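Local coordinates for protein cytosol aminopeptidase (Coxiella burnetii, PDB 3IJ3) that probably acts as a manganese-dependent metalloaminopeptidase of the peptidase M17 family, removing amino acids from the N-termini of peptides, at residues T168-I173 against G464-A469; Q319-K324 against L343-K348. One frame throughout, in Å; residues are numbered along the deposited sequence.

Contact 1 (T168-I173 against G464-A469); sequences TTIYLI and GGEAMA
Helix 157-178 of the M17 aminopeptidase chain rests here against the chain leaving strand 464-465, which pairs antiparallel with strand 445-454 in the large mixed sheet, and Ile-170 and Ile-173 meet Glu-466 and Ala-467. The two isoleucines lie three residues apart, so they present neighbouring branches to a single methyl group. Ala-467 points its CB at the helix, where Ile-173 CD1 approaches to 3.9 Å and Ile-170 CG2 to 4.1 Å. In Ile-173 the CG2 branch, set anti to the backbone N (CG1 at chi1 -68°), also reaches Ala-467 CB. A side chain no bigger than alanine's suits a backbone drawn this close, with CA atoms of Ile-170 and Ala-467 only 6.0 Å apart, while the branched isoleucines fill the space around it. Glu-466 leaves its backbone away from the helix but bends at chi2, 59°, bringing its carboxylate back. OE1 forms a salt bridge with Arg-174 and accepts a hydrogen bond from Asn-454, which probably helps to offset the cost of burying this acid. The other oxygen, OE2, lies 4.0 Å from Ile-170 CG2 and uses its anti lone pair to take a 2.8 Å hydrogen bond from Ala-467 N.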
# COMPACT_ATOMS: atom_id res chain seq x y z
N THR A 168 -18.39 -28.53 -28.82
CA THR A 168 -19.33 -27.43 -28.93
C THR A 168 -19.71 -26.86 -27.57
O THR A 168 -19.86 -25.66 -27.41
CB THR A 168 -20.58 -27.80 -29.74
OG1 THR A 168 -21.30 -28.87 -29.09
CG2 THR A 168 -20.18 -28.19 -31.20
N THR A 169 -19.79 -27.73 -26.56
CA THR A 169 -20.14 -27.28 -25.21
C THR A 169 -18.96 -26.50 -24.60
O THR A 169 -19.15 -25.45 -23.98
CB THR A 169 -20.50 -28.48 -24.33
OG1 THR A 169 -21.68 -29.13 -24.87
CG2 THR A 169 -20.74 -28.04 -22.89
N ILE A 170 -17.74 -27.00 -24.77
CA ILE A 170 -16.56 -26.29 -24.23
C ILE A 170 -16.37 -24.96 -24.97
O ILE A 170 -16.02 -23.96 -24.33
CB ILE A 170 -15.30 -27.17 -24.24
CG1 ILE A 170 -15.50 -28.35 -23.26
CG2 ILE A 170 -14.03 -26.32 -23.90
CD1 ILE A 170 -14.49 -29.48 -23.41
N TYR A 171 -16.57 -24.95 -26.28
CA TYR A 171 -16.51 -23.71 -27.06
C TYR A 171 -17.53 -22.68 -26.54
O TYR A 171 -17.23 -21.46 -26.48
CB TYR A 171 -16.73 -23.98 -28.53
CG TYR A 171 -15.47 -24.36 -29.32
CD1 TYR A 171 -14.45 -25.13 -28.77
CD2 TYR A 171 -15.37 -24.00 -30.65
CE1 TYR A 171 -13.32 -25.50 -29.55
CE2 TYR A 171 -14.27 -24.36 -31.42
CZ TYR A 171 -13.25 -25.09 -30.86
OH TYR A 171 -12.17 -25.44 -31.69
N LEU A 172 -18.73 -23.15 -26.21
CA LEU A 172 -19.76 -22.27 -25.68
C LEU A 172 -19.28 -21.63 -24.36
O LEU A 172 -19.41 -20.42 -24.16
CB LEU A 172 -21.07 -23.02 -25.45
CG LEU A 172 -22.19 -22.26 -24.75
CD1 LEU A 172 -22.60 -21.03 -25.60
CD2 LEU A 172 -23.40 -23.22 -24.54
N ILE A 173 -18.75 -22.46 -23.45
CA ILE A 173 -18.24 -21.98 -22.16
C ILE A 173 -17.14 -20.95 -22.37
O ILE A 173 -17.16 -19.87 -21.76
CB ILE A 173 -17.75 -23.16 -21.29
CG1 ILE A 173 -18.94 -24.02 -20.87
CG2 ILE A 173 -17.00 -22.68 -20.04
CD1 ILE A 173 -18.57 -25.34 -20.21
N GLY A 464 -7.46 -17.17 -21.88
CA GLY A 464 -8.86 -16.73 -21.79
C GLY A 464 -9.71 -17.74 -21.07
O GLY A 464 -9.21 -18.58 -20.31
N GLY A 465 -11.03 -17.68 -21.30
CA GLY A 465 -11.98 -18.55 -20.60
C GLY A 465 -11.71 -20.02 -20.82
O GLY A 465 -11.20 -20.43 -21.88
N GLU A 466 -12.04 -20.81 -19.82
CA GLU A 466 -11.83 -22.22 -19.92
C GLU A 466 -12.81 -23.01 -19.10
O GLU A 466 -13.31 -22.54 -18.06
CB GLU A 466 -10.39 -22.56 -19.49
CG GLU A 466 -9.99 -23.99 -19.67
CD GLU A 466 -10.09 -24.44 -21.12
OE1 GLU A 466 -9.03 -24.52 -21.77
OE2 GLU A 466 -11.22 -24.68 -21.64
N ALA A 467 -13.10 -24.22 -19.59
CA ALA A 467 -13.96 -25.18 -18.91
C ALA A 467 -13.12 -26.13 -18.07
O ALA A 467 -12.13 -26.71 -18.56
CB ALA A 467 -14.77 -25.99 -19.93
N MET A 468 -13.58 -26.40 -16.87
CA MET A 468 -12.91 -27.32 -16.00
C MET A 468 -13.94 -28.02 -15.16
O MET A 468 -15.11 -27.62 -15.11
CB MET A 468 -11.86 -26.60 -15.17
CG MET A 468 -12.36 -25.38 -14.46
SD MET A 468 -11.05 -24.19 -14.10
CE MET A 468 -10.59 -23.79 -15.79
N ALA A 469 -13.53 -29.15 -14.59
CA ALA A 469 -14.37 -29.99 -13.73
C ALA A 469 -15.56 -30.71 -14.38
O ALA A 469 -16.01 -31.72 -13.84
CB ALA A 469 -14.90 -29.21 -12.52

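Contact 2 (Q319-K324 against L343-K348)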
# COMPACT_ATOMS: atom_id res chain seq x y z
N GLN A 319 -32.05 -9.36 3.17
CA GLN A 319 -33.01 -10.42 3.43
C GLN A 319 -32.75 -11.51 2.40
O GLN A 319 -32.16 -11.25 1.35
CB GLN A 319 -34.44 -9.90 3.28
CG GLN A 319 -34.79 -8.72 4.22
CD GLN A 319 -34.89 -9.13 5.69
OE1 GLN A 319 -35.35 -10.22 6.00
NE2 GLN A 319 -34.48 -8.23 6.60
N THR A 320 -33.17 -12.73 2.69
CA THR A 320 -32.98 -13.84 1.76
C THR A 320 -34.27 -14.63 1.54
O THR A 320 -35.20 -14.56 2.33
CB THR A 320 -31.92 -14.86 2.27
OG1 THR A 320 -32.36 -15.42 3.51
CG2 THR A 320 -30.53 -14.22 2.46
N ARG A 321 -34.31 -15.38 0.45
CA ARG A 321 -35.45 -16.22 0.16
C ARG A 321 -35.65 -17.27 1.26
O ARG A 321 -36.78 -17.67 1.53
CB ARG A 321 -35.27 -16.89 -1.19
CG ARG A 321 -36.44 -17.76 -1.62
CD ARG A 321 -36.39 -18.04 -3.07
NE ARG A 321 -37.53 -18.80 -3.57
CZ ARG A 321 -38.74 -18.30 -3.81
NH1 ARG A 321 -39.02 -17.05 -3.50
NH2 ARG A 321 -39.70 -19.08 -4.30
N ALA A 322 -34.57 -17.69 1.92
CA ALA A 322 -34.63 -18.65 3.02
C ALA A 322 -35.11 -18.03 4.35
O ALA A 322 -35.28 -18.74 5.34
CB ALA A 322 -33.25 -19.25 3.23
N ARG A 323 -35.31 -16.71 4.33
CA ARG A 323 -35.74 -15.92 5.49
C ARG A 323 -34.65 -15.82 6.58
O ARG A 323 -34.97 -15.71 7.78
CB ARG A 323 -37.07 -16.42 6.06
CG ARG A 323 -38.26 -16.38 5.07
CD ARG A 323 -39.45 -17.18 5.65
NE ARG A 323 -40.63 -17.25 4.78
CZ ARG A 323 -41.76 -16.59 4.98
NH1 ARG A 323 -42.78 -16.73 4.14
NH2 ARG A 323 -41.90 -15.79 6.04
N LYS A 324 -33.38 -15.90 6.16
CA LYS A 324 -32.23 -15.68 7.04
C LYS A 324 -31.78 -14.26 6.72
O LYS A 324 -32.02 -13.76 5.62
CB LYS A 324 -31.11 -16.66 6.79
CG LYS A 324 -31.48 -18.07 7.12
CD LYS A 324 -30.29 -19.04 6.97
CE LYS A 324 -30.70 -20.47 7.31
NZ LYS A 324 -31.09 -20.62 8.72
N LEU A 343 -29.89 -21.36 -4.21
CA LEU A 343 -29.87 -22.60 -3.43
C LEU A 343 -31.13 -22.82 -2.59
O LEU A 343 -31.65 -23.95 -2.52
CB LEU A 343 -28.60 -22.71 -2.56
CG LEU A 343 -27.27 -22.92 -3.25
CD1 LEU A 343 -26.12 -22.71 -2.25
CD2 LEU A 343 -27.16 -24.28 -3.96
N ALA A 344 -31.62 -21.75 -1.96
CA ALA A 344 -32.84 -21.80 -1.16
C ALA A 344 -34.01 -22.24 -2.05
O ALA A 344 -34.89 -23.00 -1.62
CB ALA A 344 -33.14 -20.41 -0.52
N GLU A 345 -34.00 -21.78 -3.29
CA GLU A 345 -35.03 -22.20 -4.26
C GLU A 345 -34.86 -23.67 -4.66
O GLU A 345 -35.84 -24.43 -4.69
CB GLU A 345 -34.98 -21.31 -5.49
CG GLU A 345 -35.96 -21.71 -6.60
CD GLU A 345 -37.43 -21.54 -6.25
OE1 GLU A 345 -37.78 -21.10 -5.13
OE2 GLU A 345 -38.26 -21.87 -7.13
N ALA A 346 -33.63 -24.07 -4.95
CA ALA A 346 -33.34 -25.44 -5.36
C ALA A 346 -33.77 -26.46 -4.30
O ALA A 346 -34.32 -27.51 -4.63
CB ALA A 346 -31.82 -25.60 -5.64
N VAL A 347 -33.51 -26.16 -3.04
CA VAL A 347 -33.80 -27.11 -1.95
C VAL A 347 -35.29 -27.38 -1.72
O VAL A 347 -35.66 -28.44 -1.22
CB VAL A 347 -33.12 -26.72 -0.60
CG1 VAL A 347 -31.60 -26.77 -0.71
CG2 VAL A 347 -33.62 -25.40 -0.11
N LYS A 348 -36.15 -26.42 -2.07
CA LYS A 348 -37.60 -26.57 -1.88
C LYS A 348 -38.18 -27.82 -2.54
O LYS A 348 -39.17 -28.36 -2.06
CB LYS A 348 -38.34 -25.34 -2.40
CG LYS A 348 -38.13 -24.07 -1.58
CD LYS A 348 -38.95 -22.92 -2.17
CE LYS A 348 -38.72 -21.61 -1.41
NZ LYS A 348 -39.28 -21.62 -0.01
O HOH W 1 -37.32 -20.40 1.29
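A type I beta turn from Thr-320 to Arg-323, closed by Arg-323 N to Thr-320 O, sits against the C-terminal part of helix 335-347 and brings the CA atoms of Ala-322 and Ala-344 to 5.5 Å. The small methyls permit this approach: Ala-344 CB touches Ala-322 CB at 3.9 Å. Arg-321, its CG anti to the backbone N (chi1 -178°) and its chain extended to NE, reaches obliquely across to Glu-345 on the helix. Arg-321 NE and NH2 grip Glu-345 OE1 side-on, at 2.8 and 2.9 Å. Both come from the same face of the carboxylate, whose plane is turned 54° from the guanidinium, and the N-H directions are well off straight. Arginine suits this place because its other nitrogen, NH1, bridges to Glu-215, and Phe-216 adds a cation-pi contact; Glu-345 in turn gives OE2 to Arg-297, so charges alternate from Glu-215 through Arg-321 and Glu-345 to Arg-297. Lys-348 lays its CE 3.7 Å from Arg-321 NE, then bends at its end so that NZ donates to a water at 2.6 Å. That water donates to Arg-321 O. Thr-320 OG1 donates to Lys-324 O, tying the first residue of the turn to the residue just after it. The arrangement is that of a beta-hairpin, strands 317-319 and 325-327, whose connecting turn is fastened to a neighbouring helix at the domain surface by a salt bridge.

Contact 1 is buried near the middle of the chain, whereas contact 2 lies at the surface, its centre about 26 Å from that of the chain; the centres of the two are about 29 Å apart. They share no helix or strand. The first joins segments 291 residues apart and holds helix 157-178 to the loop just after strand 464-465; the second joins segments only 19 residues apart, a hairpin turn and a helix. Their chemistry follows their places: aliphatic branches around a methyl carry contact 1, where no hydrogen bond crosses, while contact 2 adds a salt bridge and a bridging water to its alanine packing. In both, alanine permits close backbones and a glutamate pairs with arginine.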